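Local coordinates for protein trilobed Protease (Pyrococcus furiosus, PDB 2GOP) that forms the seven-bladed beta-propeller domain of a protease, an open-Velcro ring that may help to control substrate access to the proteolytic part, at residues K295-G300 with V313-E318; E25-V30 with L326-G331; F199-I204 with E210-E215. One frame throughout, in Å; residues are numbered along the deposited sequence. Where two conformers were deposited one is given.

Interaction 1 (K295-G300 with V313-E318)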
loop_
_atom_site.group_PDB
_atom_site.type_symbol
_atom_site.label_atom_id
_atom_site.label_comp_id
_atom_site.label_asym_id
_atom_site.label_seq_id
_atom_site.Cartn_x
_atom_site.Cartn_y
_atom_site.Cartn_z
ATOM N N LYS A 295 8.487 -22.548 -13.429
ATOM C CA LYS A 295 8.136 -23.876 -12.957
ATOM C C LYS A 295 7.639 -23.764 -11.521
ATOM O O LYS A 295 8.126 -22.913 -10.759
ATOM C CB LYS A 295 9.338 -24.805 -13.050
ATOM C CG LYS A 295 9.999 -24.837 -14.428
ATOM C CD LYS A 295 11.215 -25.760 -14.438
ATOM C CE LYS A 295 12.275 -25.327 -15.462
ATOM N NZ LYS A 295 13.623 -25.955 -15.234
ATOM N N PRO A 296 6.636 -24.581 -11.157
ATOM C CA PRO A 296 6.085 -24.560 -9.807
ATOM C C PRO A 296 7.018 -25.155 -8.763
ATOM O O PRO A 296 7.711 -26.134 -9.044
ATOM C CB PRO A 296 4.831 -25.436 -9.929
ATOM C CG PRO A 296 5.152 -26.381 -11.031
ATOM C CD PRO A 296 5.943 -25.570 -12.010
ATOM N N ILE A 297 7.040 -24.548 -7.578
ATOM C CA ILE A 297 7.670 -25.139 -6.402
ATOM C C ILE A 297 6.598 -25.715 -5.467
ATOM O O ILE A 297 6.651 -26.880 -5.074
ATOM C CB ILE A 297 8.513 -24.100 -5.642
ATOM C CG1 ILE A 297 9.803 -23.792 -6.425
ATOM C CG2 ILE A 297 8.838 -24.607 -4.234
ATOM C CD1 ILE A 297 10.646 -22.662 -5.832
ATOM N N ALA A 298 5.630 -24.880 -5.115
ATOM C CA ALA A 298 4.537 -25.262 -4.234
ATOM C C ALA A 298 3.265 -24.649 -4.801
ATOM O O ALA A 298 2.952 -23.490 -4.537
ATOM C CB ALA A 298 4.809 -24.769 -2.796
ATOM N N LYS A 299 2.558 -25.431 -5.618
ATOM C CA LYS A 299 1.347 -24.985 -6.288
ATOM C C LYS A 299 0.182 -25.867 -5.836
ATOM O O LYS A 299 0.283 -27.087 -5.864
ATOM C CB LYS A 299 1.527 -25.063 -7.811
ATOM C CG LYS A 299 0.346 -24.545 -8.614
ATOM C CD LYS A 299 0.619 -24.548 -10.104
ATOM C CE LYS A 299 -0.578 -24.007 -10.880
ATOM N NZ LYS A 299 -0.212 -23.538 -12.250
ATOM N N GLY A 300 -0.913 -25.244 -5.406
ATOM C CA GLY A 300 -2.109 -25.987 -4.986
ATOM C C GLY A 300 -3.164 -25.077 -4.394
ATOM O O GLY A 300 -3.079 -23.865 -4.532
ATOM N N VAL A 313 14.928 -24.402 -0.346
ATOM C CA VAL A 313 13.814 -23.451 -0.268
ATOM C C VAL A 313 13.003 -23.735 0.987
ATOM O O VAL A 313 12.763 -24.889 1.307
ATOM C CB VAL A 313 12.874 -23.516 -1.492
ATOM C CG1 VAL A 313 11.746 -22.479 -1.336
ATOM C CG2 VAL A 313 13.652 -23.289 -2.781
ATOM N N VAL A 314 12.605 -22.674 1.690
ATOM C CA VAL A 314 11.776 -22.788 2.894
ATOM C C VAL A 314 10.592 -21.846 2.768
ATOM O O VAL A 314 10.718 -20.740 2.243
ATOM C CB VAL A 314 12.568 -22.450 4.194
ATOM C CG1 VAL A 314 12.758 -20.940 4.362
ATOM C CG2 VAL A 314 11.867 -23.030 5.417
ATOM N N TYR A 315 9.437 -22.281 3.240
ATOM C CA TYR A 315 8.259 -21.430 3.174
ATOM C C TYR A 315 7.246 -21.802 4.231
ATOM O O TYR A 315 7.250 -22.933 4.751
ATOM C CB TYR A 315 7.627 -21.484 1.774
ATOM C CG TYR A 315 7.388 -22.889 1.229
ATOM C CD1 TYR A 315 6.235 -23.606 1.544
ATOM C CD2 TYR A 315 8.306 -23.482 0.375
ATOM C CE1 TYR A 315 6.015 -24.884 1.024
ATOM C CE2 TYR A 315 8.094 -24.752 -0.153
ATOM C CZ TYR A 315 6.957 -25.447 0.181
ATOM O OH TYR A 315 6.782 -26.705 -0.341
ATOM N N LEU A 316 6.417 -20.818 4.571
ATOM C CA LEU A 316 5.202 -21.048 5.334
ATOM C C LEU A 316 4.036 -21.302 4.368
ATOM O O LEU A 316 3.828 -20.531 3.419
ATOM C CB LEU A 316 4.898 -19.845 6.236
ATOM C CG LEU A 316 5.860 -19.585 7.401
ATOM C CD1 LEU A 316 5.466 -18.306 8.152
ATOM C CD2 LEU A 316 5.878 -20.777 8.363
ATOM N N LYS A 317 3.280 -22.368 4.619
ATOM C CA LYS A 317 2.110 -22.718 3.819
ATOM C C LYS A 317 0.854 -22.873 4.686
ATOM O O LYS A 317 0.827 -23.687 5.611
ATOM C CB LYS A 317 2.358 -24.026 3.059
ATOM C CG LYS A 317 1.132 -24.549 2.315
ATOM C CD LYS A 317 1.479 -25.649 1.326
ATOM C CE LYS A 317 1.988 -26.893 2.003
ATOM N NZ LYS A 317 1.926 -28.092 1.100
ATOM N N GLU A 318 -0.183 -22.108 4.347
ATOM C CA GLU A 318 -1.467 -22.156 5.023
ATOM C C GLU A 318 -2.543 -22.721 4.097
ATOM O O GLU A 318 -2.481 -22.547 2.882
ATOM C CB GLU A 318 -1.856 -20.751 5.472
ATOM C CG GLU A 318 -3.075 -20.692 6.361
ATOM C CD GLU A 318 -3.027 -19.526 7.304
ATOM O OE1 GLU A 318 -2.153 -19.532 8.195
ATOM O OE2 GLU A 318 -3.863 -18.609 7.160
#

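Interaction 2 (E25-V30 with L326-G331)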
loop_
_atom_site.group_PDB
_atom_site.type_symbol
_atom_site.label_atom_id
_atom_site.label_comp_id
_atom_site.label_asym_id
_atom_site.label_seq_id
_atom_site.Cartn_x
_atom_site.Cartn_y
_atom_site.Cartn_z
ATOM N N GLU A 25 22.267 -25.157 6.235
ATOM C CA GLU A 25 21.422 -26.234 6.750
ATOM C C GLU A 25 20.584 -25.760 7.940
ATOM O O GLU A 25 19.987 -26.571 8.654
ATOM C CB GLU A 25 22.284 -27.444 7.134
ATOM C CG GLU A 25 22.923 -28.157 5.932
ATOM C CD GLU A 25 22.085 -29.314 5.398
ATOM O OE1 GLU A 25 20.838 -29.200 5.348
ATOM O OE2 GLU A 25 22.681 -30.341 5.019
ATOM N N LEU A 26 20.532 -24.447 8.135
ATOM C CA LEU A 26 19.698 -23.844 9.174
ATOM C C LEU A 26 18.434 -23.229 8.592
ATOM O O LEU A 26 18.457 -22.614 7.521
ATOM C CB LEU A 26 20.470 -22.756 9.929
ATOM C CG LEU A 26 21.626 -23.232 10.815
ATOM C CD1 LEU A 26 22.272 -22.048 11.516
ATOM C CD2 LEU A 26 21.159 -24.272 11.834
ATOM N N VAL A 27 17.330 -23.405 9.310
ATOM C CA VAL A 27 16.127 -22.627 9.068
ATOM C C VAL A 27 15.803 -21.909 10.370
ATOM O O VAL A 27 16.153 -22.386 11.452
ATOM C CB VAL A 27 14.937 -23.502 8.611
ATOM C CG1 VAL A 27 15.304 -24.257 7.341
ATOM C CG2 VAL A 27 14.513 -24.468 9.703
ATOM N N ALA A 28 15.173 -20.745 10.259
ATOM C CA ALA A 28 14.642 -20.044 11.422
ATOM C C ALA A 28 13.310 -19.400 11.085
ATOM O O ALA A 28 12.981 -19.171 9.910
ATOM C CB ALA A 28 15.622 -18.985 11.934
ATOM N N TYR A 29 12.552 -19.113 12.136
ATOM C CA TYR A 29 11.242 -18.497 12.010
ATOM C C TYR A 29 10.799 -17.949 13.349
ATOM O O TYR A 29 11.386 -18.261 14.389
ATOM C CB TYR A 29 10.207 -19.507 11.489
ATOM C CG TYR A 29 10.119 -20.774 12.293
ATOM C CD1 TYR A 29 10.995 -21.829 12.056
ATOM C CD2 TYR A 29 9.158 -20.926 13.299
ATOM C CE1 TYR A 29 10.920 -22.990 12.776
ATOM C CE2 TYR A 29 9.079 -22.092 14.035
ATOM C CZ TYR A 29 9.963 -23.120 13.767
ATOM O OH TYR A 29 9.896 -24.288 14.483
ATOM N N VAL A 30 9.745 -17.139 13.314
ATOM C CA VAL A 30 9.153 -16.603 14.523
ATOM C C VAL A 30 7.930 -17.460 14.890
ATOM O O VAL A 30 7.055 -17.714 14.055
ATOM C CB VAL A 30 8.750 -15.112 14.359
ATOM C CG1 VAL A 30 8.131 -14.588 15.633
ATOM C CG2 VAL A 30 9.961 -14.274 13.979
ATOM N N LEU A 326 5.775 -24.678 8.698
ATOM C CA LEU A 326 7.001 -24.558 7.921
ATOM C C LEU A 326 7.235 -25.798 7.069
ATOM O O LEU A 326 7.052 -26.936 7.521
ATOM C CB LEU A 326 8.199 -24.344 8.848
ATOM C CG LEU A 326 9.456 -23.724 8.230
ATOM C CD1 LEU A 326 9.269 -22.251 7.995
ATOM C CD2 LEU A 326 10.652 -23.965 9.132
ATOM N N PHE A 327 7.654 -25.559 5.830
ATOM C CA PHE A 327 7.960 -26.616 4.871
ATOM C C PHE A 327 9.279 -26.284 4.201
ATOM O O PHE A 327 9.629 -25.113 4.073
ATOM C CB PHE A 327 6.873 -26.691 3.788
ATOM C CG PHE A 327 5.528 -27.157 4.284
ATOM C CD1 PHE A 327 4.665 -26.278 4.920
ATOM C CD2 PHE A 327 5.115 -28.466 4.090
ATOM C CE1 PHE A 327 3.421 -26.700 5.369
ATOM C CE2 PHE A 327 3.866 -28.899 4.535
ATOM C CZ PHE A 327 3.022 -28.019 5.171
ATOM N N THR A 328 10.005 -27.311 3.767
ATOM C CA THR A 328 11.168 -27.111 2.903
ATOM C C THR A 328 10.919 -27.733 1.535
ATOM O O THR A 328 10.004 -28.535 1.351
ATOM C CB THR A 328 12.488 -27.687 3.495
ATOM O OG1 THR A 328 12.331 -29.076 3.799
ATOM C CG2 THR A 328 12.912 -26.924 4.760
ATOM N N TRP A 329 11.739 -27.344 0.570
ATOM C CA TRP A 329 11.628 -27.893 -0.761
ATOM C C TRP A 329 13.017 -27.956 -1.408
ATOM O O TRP A 329 13.713 -26.945 -1.498
ATOM C CB TRP A 329 10.641 -27.055 -1.574
ATOM C CG TRP A 329 10.240 -27.679 -2.842
ATOM C CD1 TRP A 329 9.187 -28.528 -3.050
ATOM C CD2 TRP A 329 10.881 -27.514 -4.099
ATOM N NE1 TRP A 329 9.139 -28.904 -4.371
ATOM C CE2 TRP A 329 10.170 -28.296 -5.037
ATOM C CE3 TRP A 329 11.998 -26.789 -4.528
ATOM C CZ2 TRP A 329 10.532 -28.363 -6.377
ATOM C CZ3 TRP A 329 12.358 -26.860 -5.868
ATOM C CH2 TRP A 329 11.627 -27.641 -6.773
ATOM N N ASP A 330 13.419 -29.167 -1.800
ATOM C CA ASP A 330 14.698 -29.409 -2.475
ATOM C C ASP A 330 14.499 -30.160 -3.796
ATOM O O ASP A 330 15.387 -30.880 -4.251
ATOM C CB ASP A 330 15.628 -30.211 -1.555
ATOM C CG ASP A 330 15.124 -31.632 -1.275
ATOM O OD1 ASP A 330 13.979 -31.972 -1.644
ATOM O OD2 ASP A 330 15.882 -32.415 -0.670
ATOM N N GLY A 331 13.332 -29.972 -4.405
ATOM C CA GLY A 331 12.847 -30.840 -5.477
ATOM C C GLY A 331 11.647 -31.623 -4.970
ATOM O O GLY A 331 10.808 -32.079 -5.753
#

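Interaction 3 (F199-I204 with E210-E215)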
loop_
_atom_site.group_PDB
_atom_site.type_symbol
_atom_site.label_atom_id
_atom_site.label_comp_id
_atom_site.label_asym_id
_atom_site.label_seq_id
_atom_site.Cartn_x
_atom_site.Cartn_y
_atom_site.Cartn_z
ATOM N N PHE A 199 6.549 6.861 -8.596
ATOM C CA PHE A 199 7.840 6.772 -9.265
ATOM C C PHE A 199 8.972 6.820 -8.263
ATOM O O PHE A 199 8.831 7.361 -7.166
ATOM C CB PHE A 199 8.012 7.893 -10.279
ATOM C CG PHE A 199 7.148 7.747 -11.492
ATOM C CD1 PHE A 199 7.536 6.924 -12.536
ATOM C CD2 PHE A 199 5.944 8.432 -11.590
ATOM C CE1 PHE A 199 6.738 6.781 -13.664
ATOM C CE2 PHE A 199 5.139 8.302 -12.714
ATOM C CZ PHE A 199 5.538 7.473 -13.754
ATOM N N TRP A 200 10.099 6.251 -8.671
ATOM C CA TRP A 200 11.277 6.131 -7.835
ATOM C C TRP A 200 12.504 6.619 -8.570
ATOM O O TRP A 200 12.578 6.526 -9.793
ATOM C CB TRP A 200 11.478 4.667 -7.461
ATOM C CG TRP A 200 10.256 4.108 -6.851
ATOM C CD1 TRP A 200 9.166 3.587 -7.503
ATOM C CD2 TRP A 200 9.962 4.062 -5.471
ATOM N NE1 TRP A 200 8.223 3.200 -6.594
ATOM C CE2 TRP A 200 8.690 3.480 -5.335
ATOM C CE3 TRP A 200 10.660 4.441 -4.326
ATOM C CZ2 TRP A 200 8.100 3.273 -4.099
ATOM C CZ3 TRP A 200 10.076 4.239 -3.099
ATOM C CH2 TRP A 200 8.810 3.660 -2.989
ATOM N N ASP A 201 13.446 7.166 -7.810
ATOM C CA ASP A 201 14.833 7.284 -8.246
ATOM C C ASP A 201 15.602 6.186 -7.525
ATOM O O ASP A 201 15.316 5.889 -6.371
ATOM C CB ASP A 201 15.412 8.646 -7.880
ATOM C CG ASP A 201 14.696 9.793 -8.565
ATOM O OD1 ASP A 201 14.147 9.595 -9.668
ATOM O OD2 ASP A 201 14.688 10.896 -7.991
ATOM N N ILE A 202 16.548 5.561 -8.211
ATOM C CA ILE A 202 17.346 4.482 -7.609
ATOM C C ILE A 202 18.826 4.809 -7.742
ATOM O O ILE A 202 19.322 5.033 -8.847
ATOM C CB ILE A 202 17.085 3.117 -8.254
ATOM C CG1 ILE A 202 15.589 2.770 -8.199
ATOM C CG2 ILE A 202 17.944 2.031 -7.559
ATOM C CD1 ILE A 202 15.195 1.595 -9.079
ATOM N N TYR A 203 19.511 4.832 -6.599
ATOM C CA TYR A 203 20.929 5.156 -6.518
ATOM C C TYR A 203 21.703 3.933 -6.094
ATOM O O TYR A 203 21.142 2.986 -5.547
ATOM C CB TYR A 203 21.167 6.251 -5.478
ATOM C CG TYR A 203 20.467 7.545 -5.788
ATOM C CD1 TYR A 203 19.139 7.745 -5.422
ATOM C CD2 TYR A 203 21.135 8.575 -6.434
ATOM C CE1 TYR A 203 18.489 8.944 -5.720
ATOM C CE2 TYR A 203 20.508 9.776 -6.722
ATOM C CZ TYR A 203 19.188 9.957 -6.364
ATOM O OH TYR A 203 18.579 11.151 -6.653
ATOM N N ILE A 204 23.003 3.959 -6.339
ATOM C CA ILE A 204 23.902 2.996 -5.731
ATOM C C ILE A 204 24.916 3.769 -4.875
ATOM O O ILE A 204 25.468 4.787 -5.306
ATOM C CB ILE A 204 24.556 2.046 -6.781
ATOM C CG1 ILE A 204 25.222 0.857 -6.067
ATOM C CG2 ILE A 204 25.542 2.814 -7.676
ATOM C CD1 ILE A 204 25.162 -0.467 -6.841
ATOM N N GLU A 210 27.338 8.454 -3.865
ATOM C CA GLU A 210 26.281 7.744 -4.558
ATOM C C GLU A 210 26.211 8.170 -6.003
ATOM O O GLU A 210 26.732 9.215 -6.389
ATOM C CB GLU A 210 24.933 7.963 -3.867
ATOM C CG GLU A 210 24.195 9.233 -4.281
ATOM C CD GLU A 210 22.961 9.504 -3.443
ATOM O OE1 GLU A 210 22.497 8.587 -2.712
ATOM O OE2 GLU A 210 22.461 10.648 -3.525
ATOM N N GLU A 211 25.562 7.327 -6.791
ATOM C CA GLU A 211 25.436 7.498 -8.214
ATOM C C GLU A 211 24.009 7.127 -8.555
ATOM O O GLU A 211 23.492 6.129 -8.041
ATOM C CB GLU A 211 26.376 6.503 -8.895
ATOM C CG GLU A 211 26.869 6.919 -10.216
ATOM C CD GLU A 211 27.747 5.862 -10.871
ATOM O OE1 GLU A 211 28.219 4.916 -10.190
ATOM O OE2 GLU A 211 27.972 6.003 -12.073
ATOM N N LYS A 212 23.364 7.894 -9.423
ATOM C CA LYS A 212 22.005 7.552 -9.828
ATOM C C LYS A 212 22.067 6.468 -10.898
ATOM O O LYS A 212 22.836 6.581 -11.863
ATOM C CB LYS A 212 21.249 8.783 -10.326
ATOM C CG LYS A 212 19.796 8.503 -10.757
ATOM C CD LYS A 212 18.828 9.579 -10.277
ATOM C CE LYS A 212 19.192 10.964 -10.774
ATOM N NZ LYS A 212 18.265 12.031 -10.312
ATOM N N MET A 213 21.278 5.411 -10.709
ATOM C CA MET A 213 21.158 4.340 -11.704
ATOM C C MET A 213 19.896 4.514 -12.535
ATOM O O MET A 213 19.906 4.272 -13.758
ATOM C CB MET A 213 21.154 2.966 -11.028
ATOM C CG MET A 213 22.532 2.516 -10.542
ATOM S SD MET A 213 22.511 0.873 -9.772
ATOM C CE MET A 213 22.312 -0.198 -11.176
ATOM N N PHE A 214 18.809 4.924 -11.878
ATOM C CA PHE A 214 17.516 5.073 -12.544
ATOM C C PHE A 214 16.817 6.343 -12.097
ATOM O O PHE A 214 16.785 6.651 -10.906
ATOM C CB PHE A 214 16.628 3.859 -12.277
ATOM C CG PHE A 214 17.191 2.581 -12.811
ATOM C CD1 PHE A 214 17.124 2.300 -14.161
ATOM C CD2 PHE A 214 17.815 1.668 -11.965
ATOM C CE1 PHE A 214 17.647 1.119 -14.666
ATOM C CE2 PHE A 214 18.349 0.489 -12.462
ATOM C CZ PHE A 214 18.273 0.219 -13.815
ATOM N N GLU A 215 16.255 7.064 -13.064
ATOM C CA GLU A 215 15.549 8.322 -12.823
ATOM C C GLU A 215 14.056 8.173 -13.110
ATOM O O GLU A 215 13.678 7.774 -14.202
ATOM C CB GLU A 215 16.144 9.417 -13.719
ATOM C CG GLU A 215 15.368 10.722 -13.744
ATOM C CD GLU A 215 15.274 11.390 -12.396
ATOM O OE1 GLU A 215 16.162 11.179 -11.542
ATOM O OE2 GLU A 215 14.303 12.141 -12.191
#

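Interaction 1 (K295-G300 with V313-E318)
Ile-297 and Ala-298 pack against Val-313 and Tyr-315 where two neighbouring blades of the beta-propeller meet. Segment 295-300 leaves the outermost strand of the sixth blade, and 313-318 is the second strand of the seventh. No hydrogen bond joins the segments, and the nearest CA atoms, Ile-297 to Val-313 and Ala-298 to Lys-317, both lie 8.8 Å apart, a spacing for side chains between sheets and too wide for strand pairing.

The aliphatic part is one contact between branches: Ile-297 CD1 comes to 4.3 Å from Val-313 CG2. In Ile-297, CG1 stands beside the backbone N (chi1 -73°) and carries CD1 toward the valine, while the other branch, CG2, is directed at the tyrosine.

The aromatic part is centred on the ring of Tyr-315, which receives two methyl groups obliquely. Ile-297 CG2 reaches CE2 of Tyr-315 at 4.2 Å, and Ala-298 CB is 3.7 Å from CZ of the same ring. That two consecutive residues reach one ring is consistent with the classic beta bulge they form opposite Leu-287, where the chain also turns a corner; Leu-287 itself touches Ile-297, Val-313 and Tyr-315, so it continues the apolar layer on the sixth-blade side.

The polar groups find their partner outside the two segments. The hydroxyl of Tyr-315 hydrogen-bonds to OE2 of Glu-333, whose other oxygen, OE1, makes a salt bridge with Lys-317 NZ; this probably limits tilting of the ring. Within its own strand the ring has Val-313 CG1 at its edge, in plane. At its far end, the Tyr-315 OH oxygen lies 3.7 Å from the methyl carbon CB of Ala-298.

Interaction 2 (E25-V30 with L326-G331)
Leu-326 meets Val-27 and Tyr-29 across the seam where the last blade of the propeller comes round to the first. The short segments of strands 26-30 and 326-329 run at 152° with their axes 9.7 Å apart, so they belong to separate sheets that pack face against face.

From Leu-326 CB outward, the contacts divide between the two blades. CB has Leu-316 CD2 of its own sheet 4.3 Å away. CG, anti to the backbone N with chi1 at -159°, is the branch point that sends one methyl to its own sheet and the other across the seam. CD1 stays with the seventh blade, 3.7 Å from Leu-316 CD2 and close also to Val-314. CD2 crosses the seam: it lies 3.6 Å from Tyr-29 CD1, approaching that ring obliquely, and 3.9 Å from Val-27 CG2, a side chain that slides past the leucine in the opposite direction. A single methyl therefore touches both first-blade residues. Val-27 turns its other branch along the seam, CG1 lying a looser 4.4 Å from Thr-328 CG2.

The polar groups at this site are served from elsewhere. Tyr-29 OH hydrogen-bonds to the hydroxyl of Tyr-339, beyond the last strand, and Leu-326 N donates to Thr-337 OG1.

Every contact across the seam described here is carbon to carbon, with no hydrogen bond between the segments. This agrees with an open-Velcro ring, in which the first and last blades are complete sheets from separate ends of the chain and here meet through buried apolar side chains.

Interaction 3 (F199-I204 with E210-E215)
A beta hairpin on the outer side of the fourth propeller blade brings Tyr-203 and Ile-202 against the edge strand 209-217. Antiparallel bonding is direct at Ile-204, whose N reaches Glu-211 O at 2.8 Å, the donor nearly along the C=O axis. Further on the register slips by one residue: Met-213 and Phe-214 both face Ile-202 in a classic beta bulge. Ile-202 O is gripped by two amides, Met-213 N at 2.7 Å and Phe-214 N at 3.1 Å, while Ile-202 N returns a bond to Phe-214 O. On the face of the sheet that carries Ile-202, its CD1 lies 3.9 Å from Phe-214 CD2, the two side chains side by side.

On the other face, the carboxylate of Glu-210 is stacked on the Tyr-203 ring, planes 19° apart, with CD 3.6 Å from Tyr-203 CD2; its OE1 also pairs with Lys-170. The bent Lys-212 chain crosses the same ring, CD being 3.9 Å from Tyr-203 CZ. An alanine in place of Tyr-203 is likely to deprive the Glu-210 carboxylate of its stacking surface and free the Lys-212 chain to turn. Lys-212 NZ makes a salt bridge to Glu-215 OE1 at 2.6 Å, which probably eases the closeness of that oxygen to Asp-201 OD1, 3.2 Å away. Asp-201 OD1 also accepts from Lys-216 N.

In the fold
From the N terminus, segment 25-30 in the first blade opens the longest loop, which interaction 2 closes only at 326-331 in the seventh, 296 residues on. Interactions 3 and 1 both nest inside it, one after the other. Interaction 3 closes first, a short hairpin within the fourth blade, on the opposite side of the chain's centre from interaction 2 and about 34 Å from it between centres. Interaction 1 then joins the sixth blade to the seventh. Its centre is about 11 Å from that of interaction 2, and strands 313-318 and 325-329 are neighbours in one sheet, so the seventh blade packs on both the sixth and the first.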